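PDB 7BW9: serine acetyltransferase 1, putative from Entamoeba histolytica, which catalyses the transfer of an acetyl group from acetyl-CoA to serine, forming O-acetylserine in cysteine biosynthesis. Local coordinates for the interface of chains A and B. Residues are numbered along the deposited sequence; one frame, centred on the assembly and turned at random. Chains: chain A/B, Serine acetyltransferase 1, putative.

Contact 1: the interface of chains A and B. Residues chain A 28-30; chain B 74-75, 78-79.
The C-terminal end of helix 58-79 in chain B meets loop residues A:Gln28 to A:Pro30 through B:Ser75, B:Ala78 and B:Tyr79. The helix and the loop belong to the N-terminal helical part of the serine acetyltransferase, away from the left-handed beta-helix. The loop segment runs across the helix end, and the contact is made mostly by van der Waals packing.

The ring pair A:Phe29 and B:Tyr79 forms its aromatic part. The two side chains cross at about a right angle, and their ring planes are 70° apart. A:Phe29 is the edge partner. It points its CD2-CE2 side at one face of the B:Tyr79 ring. A:Phe29 CE2 stands over the rim of that face, 3.8 Å from B:Tyr79 CD1. A:Phe29 CD2 lies nearer the phenol end, 4.0 Å from B:Tyr79 CZ. The B:Tyr79 ring reaches this place with CG opposite the carbonyl carbon (chi1 -73°). The face of the tyrosine thus receives the phenylalanine edge, with no flat stacking between the two rings.

The methyl group of B:Ala78 faces the loop backbone at A:Gln28 to A:Pro30, and its CB is also 4.0 Å from A:Phe29 CD2. B:Ala78 CB is 3.2 Å from the carbonyl oxygen O of A:Gln28. The same CB lies 3.8 Å from A:Phe29 CA and 3.9 Å from A:Pro30 CD. One small side chain therefore touches three successive loop residues.

A:Pro30 and B:Ala78 each bury 44 Å² against the other chain. A:Pro30 turns CG of its ring to B:Ser75, about one helical turn before B:Ala78. No hydrogen bond crosses this patch. The B:Ser75 hydroxyl accordingly meets carbon here: its OG lies 3.4 Å from A:Pro30 CG.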
loop_
_atom_site.group_PDB
_atom_site.type_symbol
_atom_site.label_atom_id
_atom_site.label_comp_id
_atom_site.label_asym_id
_atom_site.label_seq_id
_atom_site.Cartn_x
_atom_site.Cartn_y
_atom_site.Cartn_z
ATOM N N GLN A 28 3.765 -28.856 4.204
ATOM C CA GLN A 28 2.452 -28.316 4.547
ATOM C C GLN A 28 2.663 -26.914 5.117
ATOM O O GLN A 28 3.058 -26.765 6.277
ATOM C CB GLN A 28 1.736 -29.238 5.538
ATOM C CG GLN A 28 0.427 -28.699 6.090
ATOM C CD GLN A 28 -0.681 -28.716 5.060
ATOM O OE1 GLN A 28 -1.372 -29.721 4.888
ATOM N NE2 GLN A 28 -0.852 -27.599 4.360
ATOM N N PHE A 29 2.409 -25.852 4.272
ATOM C CA PHE A 29 2.606 -24.494 4.768
ATOM C C PHE A 29 1.339 -23.978 5.430
ATOM O O PHE A 29 0.239 -24.420 5.100
ATOM C CB PHE A 29 2.991 -23.549 3.627
ATOM C CG PHE A 29 4.219 -23.964 2.884
ATOM C CD1 PHE A 29 4.138 -24.854 1.820
ATOM C CD2 PHE A 29 5.461 -23.446 3.233
ATOM C CE1 PHE A 29 5.283 -25.234 1.126
ATOM C CE2 PHE A 29 6.606 -23.815 2.548
ATOM C CZ PHE A 29 6.517 -24.715 1.491
ATOM N N PRO A 30 1.460 -23.039 6.362
ATOM C CA PRO A 30 0.261 -22.389 6.900
ATOM C C PRO A 30 -0.540 -21.719 5.792
ATOM O O PRO A 30 0.006 -21.255 4.786
ATOM C CB PRO A 30 0.824 -21.356 7.886
ATOM C CG PRO A 30 2.193 -21.868 8.231
ATOM C CD PRO A 30 2.695 -22.540 6.990
ATOM N N ASN B 74 5.129 -23.495 13.739
ATOM C CA ASN B 74 4.530 -24.236 12.632
ATOM C C ASN B 74 4.991 -23.706 11.284
ATOM O O ASN B 74 5.133 -24.482 10.331
ATOM C CB ASN B 74 3.002 -24.184 12.707
ATOM C CG ASN B 74 2.454 -24.890 13.928
ATOM O OD1 ASN B 74 3.097 -25.783 14.485
ATOM N ND2 ASN B 74 1.263 -24.489 14.360
ATOM N N SER B 75 5.215 -22.394 11.173
ATOM C CA SER B 75 5.674 -21.855 9.899
ATOM C C SER B 75 7.133 -22.199 9.644
ATOM O O SER B 75 7.498 -22.560 8.521
ATOM C CB SER B 75 5.456 -20.338 9.843
ATOM O OG SER B 75 4.165 -19.963 10.302
ATOM N N ALA B 78 7.416 -25.752 8.485
ATOM C CA ALA B 78 6.934 -25.925 7.100
ATOM C C ALA B 78 8.042 -25.585 6.101
ATOM O O ALA B 78 8.101 -26.230 5.049
ATOM C CB ALA B 78 5.713 -25.081 6.872
ATOM N N TYR B 79 8.867 -24.584 6.394
ATOM C CA TYR B 79 9.942 -24.278 5.457
ATOM C C TYR B 79 11.204 -25.072 5.747
ATOM O O TYR B 79 11.984 -25.338 4.828
ATOM C CB TYR B 79 10.298 -22.793 5.497
ATOM C CG TYR B 79 9.302 -21.845 4.871
ATOM C CD1 TYR B 79 9.394 -21.485 3.524
ATOM C CD2 TYR B 79 8.296 -21.258 5.642
ATOM C CE1 TYR B 79 8.496 -20.573 2.954
ATOM C CE2 TYR B 79 7.393 -20.356 5.087
ATOM C CZ TYR B 79 7.496 -20.013 3.746
ATOM O OH TYR B 79 6.595 -19.119 3.204
#

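Contact 2: the interface of chains A and B. Residues chain A 114, 116, 122, 127; chain B 152, 167, 188, 222.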
loop_
_atom_site.group_PDB
_atom_site.type_symbol
_atom_site.label_atom_id
_atom_site.label_comp_id
_atom_site.label_asym_id
_atom_site.label_seq_id
_atom_site.Cartn_x
_atom_site.Cartn_y
_atom_site.Cartn_z
ATOM N N ASP A 114 16.757 -11.400 -8.527
ATOM C CA ASP A 114 16.796 -10.896 -7.153
ATOM C C ASP A 114 17.787 -11.683 -6.309
ATOM O O ASP A 114 17.510 -12.854 -5.964
ATOM C CB ASP A 114 15.398 -10.919 -6.532
ATOM C CG ASP A 114 15.360 -10.319 -5.118
ATOM O OD1 ASP A 114 16.324 -9.622 -4.734
ATOM O OD2 ASP A 114 14.358 -10.559 -4.390
ATOM N N ALA A 116 18.134 -11.526 -3.231
ATOM C CA ALA A 116 17.473 -11.892 -1.976
ATOM C C ALA A 116 16.491 -13.050 -2.120
ATOM O O ALA A 116 16.065 -13.609 -1.104
ATOM C CB ALA A 116 16.733 -10.686 -1.382
ATOM N N MET A 122 9.644 -19.286 -1.373
ATOM C CA MET A 122 9.587 -17.911 -0.890
ATOM C C MET A 122 8.942 -17.006 -1.930
ATOM O O MET A 122 8.039 -16.222 -1.619
ATOM C CB MET A 122 10.996 -17.426 -0.552
ATOM C CG MET A 122 11.125 -15.903 -0.443
ATOM S SD MET A 122 12.835 -15.312 -0.359
ATOM C CE MET A 122 13.434 -16.206 1.061
ATOM N N TYR A 127 6.113 -13.126 -2.765
ATOM C CA TYR A 127 6.541 -11.980 -3.587
ATOM C C TYR A 127 5.333 -11.226 -4.137
ATOM O O TYR A 127 4.577 -11.790 -4.939
ATOM C CB TYR A 127 7.456 -12.424 -4.717
ATOM C CG TYR A 127 8.917 -12.358 -4.322
ATOM C CD1 TYR A 127 9.329 -12.759 -3.060
ATOM C CD2 TYR A 127 9.876 -11.869 -5.196
ATOM C CE1 TYR A 127 10.665 -12.698 -2.678
ATOM C CE2 TYR A 127 11.228 -11.798 -4.830
ATOM C CZ TYR A 127 11.613 -12.214 -3.569
ATOM O OH TYR A 127 12.947 -12.136 -3.196
ATOM N N ARG B 152 11.052 -13.687 6.013
ATOM C CA ARG B 152 10.728 -12.892 4.832
ATOM C C ARG B 152 9.224 -12.834 4.616
ATOM O O ARG B 152 8.677 -11.776 4.283
ATOM C CB ARG B 152 11.433 -13.469 3.600
ATOM C CG ARG B 152 11.142 -12.739 2.283
ATOM C CD ARG B 152 11.653 -11.288 2.308
ATOM N NE ARG B 152 11.231 -10.520 1.132
ATOM C CZ ARG B 152 11.902 -10.504 -0.019
ATOM N NH1 ARG B 152 13.008 -11.231 -0.154
ATOM N NH2 ARG B 152 11.466 -9.777 -1.044
ATOM N N HIS B 167 13.529 -5.617 4.649
ATOM C CA HIS B 167 13.997 -6.989 4.674
ATOM C C HIS B 167 14.295 -7.429 6.110
ATOM O O HIS B 167 14.809 -6.643 6.913
ATOM C CB HIS B 167 15.240 -7.125 3.800
ATOM C CG HIS B 167 15.605 -8.540 3.487
ATOM N ND1 HIS B 167 16.309 -9.335 4.367
ATOM C CD2 HIS B 167 15.365 -9.304 2.396
ATOM C CE1 HIS B 167 16.484 -10.532 3.833
ATOM N NE2 HIS B 167 15.918 -10.541 2.638
ATOM N N GLU B 188 18.270 -6.134 2.211
ATOM C CA GLU B 188 18.750 -7.168 3.125
ATOM C C GLU B 188 20.061 -6.793 3.805
ATOM O O GLU B 188 20.235 -7.043 5.000
ATOM C CB GLU B 188 18.905 -8.475 2.345
ATOM C CG GLU B 188 19.716 -9.526 3.064
ATOM C CD GLU B 188 19.795 -10.824 2.286
ATOM O OE1 GLU B 188 19.761 -10.782 1.034
ATOM O OE2 GLU B 188 19.871 -11.889 2.934
ATOM N N ARG B 222 25.399 -5.130 -0.576
ATOM C CA ARG B 222 25.015 -4.412 -1.778
ATOM C C ARG B 222 24.051 -3.276 -1.476
ATOM O O ARG B 222 23.549 -2.634 -2.412
ATOM C CB ARG B 222 24.405 -5.384 -2.790
ATOM C CG ARG B 222 23.407 -6.313 -2.179
ATOM C CD ARG B 222 22.928 -7.401 -3.148
ATOM N NE ARG B 222 21.637 -7.897 -2.681
ATOM C CZ ARG B 222 21.480 -8.764 -1.683
ATOM N NH1 ARG B 222 22.535 -9.259 -1.051
ATOM N NH2 ARG B 222 20.257 -9.146 -1.323
HETATM O O HOH W 1 13.205 -8.486 -3.166
HETATM O O HOH W 2 14.840 -12.883 1.237
#
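B:Arg152 of helix 149-162 crosses A:Tyr127 at about a right angle, at the join between two subunits of this hexapeptide-repeat acyltransferase. The guanidinium and phenol planes are 41° apart, so the groups overlap without stacking flat. A:Tyr127 CE1 lies over one face of the guanidinium, towards its rim, 3.4 Å from B:Arg152 NH2. The phenol oxygen A:Tyr127 OH receives a weak, bent hydrogen bond from B:Arg152 NH1.

The arginine starts straight, with CG anti to the backbone N, and then bends at chi2 (64°). A:Met122 comes across this bend, also at about a right angle. Its sulfur SD rests 4.1 Å from B:Arg152 CG.

Two waters tie the guanidinium to chain A. Water 1 joins B:Arg152 NH2 to the carboxylate oxygen OD2 of A:Asp114. Water 2 lies in the guanidinium plane, 2.8 Å from B:Arg152 NH1. It also bonds to the backbone oxygen O of A:Ala116. The imidazole NE2 of B:His167 is a further partner of water 2, at 2.9 Å.

A:Asp114 and A:Ala116 line a pocket that holds cysteine in this entry. A:Tyr127 OH is modelled at A:Asp114 OD2, nearly along its C-O axis. The separation is too short to carry weight, though the phenol may help to position the aspartate. The other oxygen, OD1, takes the backbone N-H of A:Ala116 at 3.0 Å, from well above the carboxylate plane.

The A:Ala116 methyl group faces polar tips of chain B. Its CB is 3.9 Å from B:Glu188 OE1. That oxygen is in a salt bridge with B:Arg222, another residue lining a cysteine pocket. B:Arg222 NH2 meets the anti lone pair of B:Glu188 OE1 at 2.9 Å, in the guanidinium plane. The bond is nearly straight (170° at H). B:Glu188 CB also covers one face of the B:His167 ring, over its centre.

The C-alpha centres of contact 1 and contact 2 are about 19 Å apart. They share no residues, but both join chains A and B. Contact 1 lies farther from the beta-helix, in the helical part, and involves B helix 58-79. Contact 2 lies nearer the beta-helix and involves A helix 120-126 and B helix 149-162. In both, the chains offer different segments, as in a ring of three copies, which the deposited assembly holds. Contact 1 may brace the helical parts of neighbouring subunits, while contact 2 brings together cysteine-pocket residues from both chains.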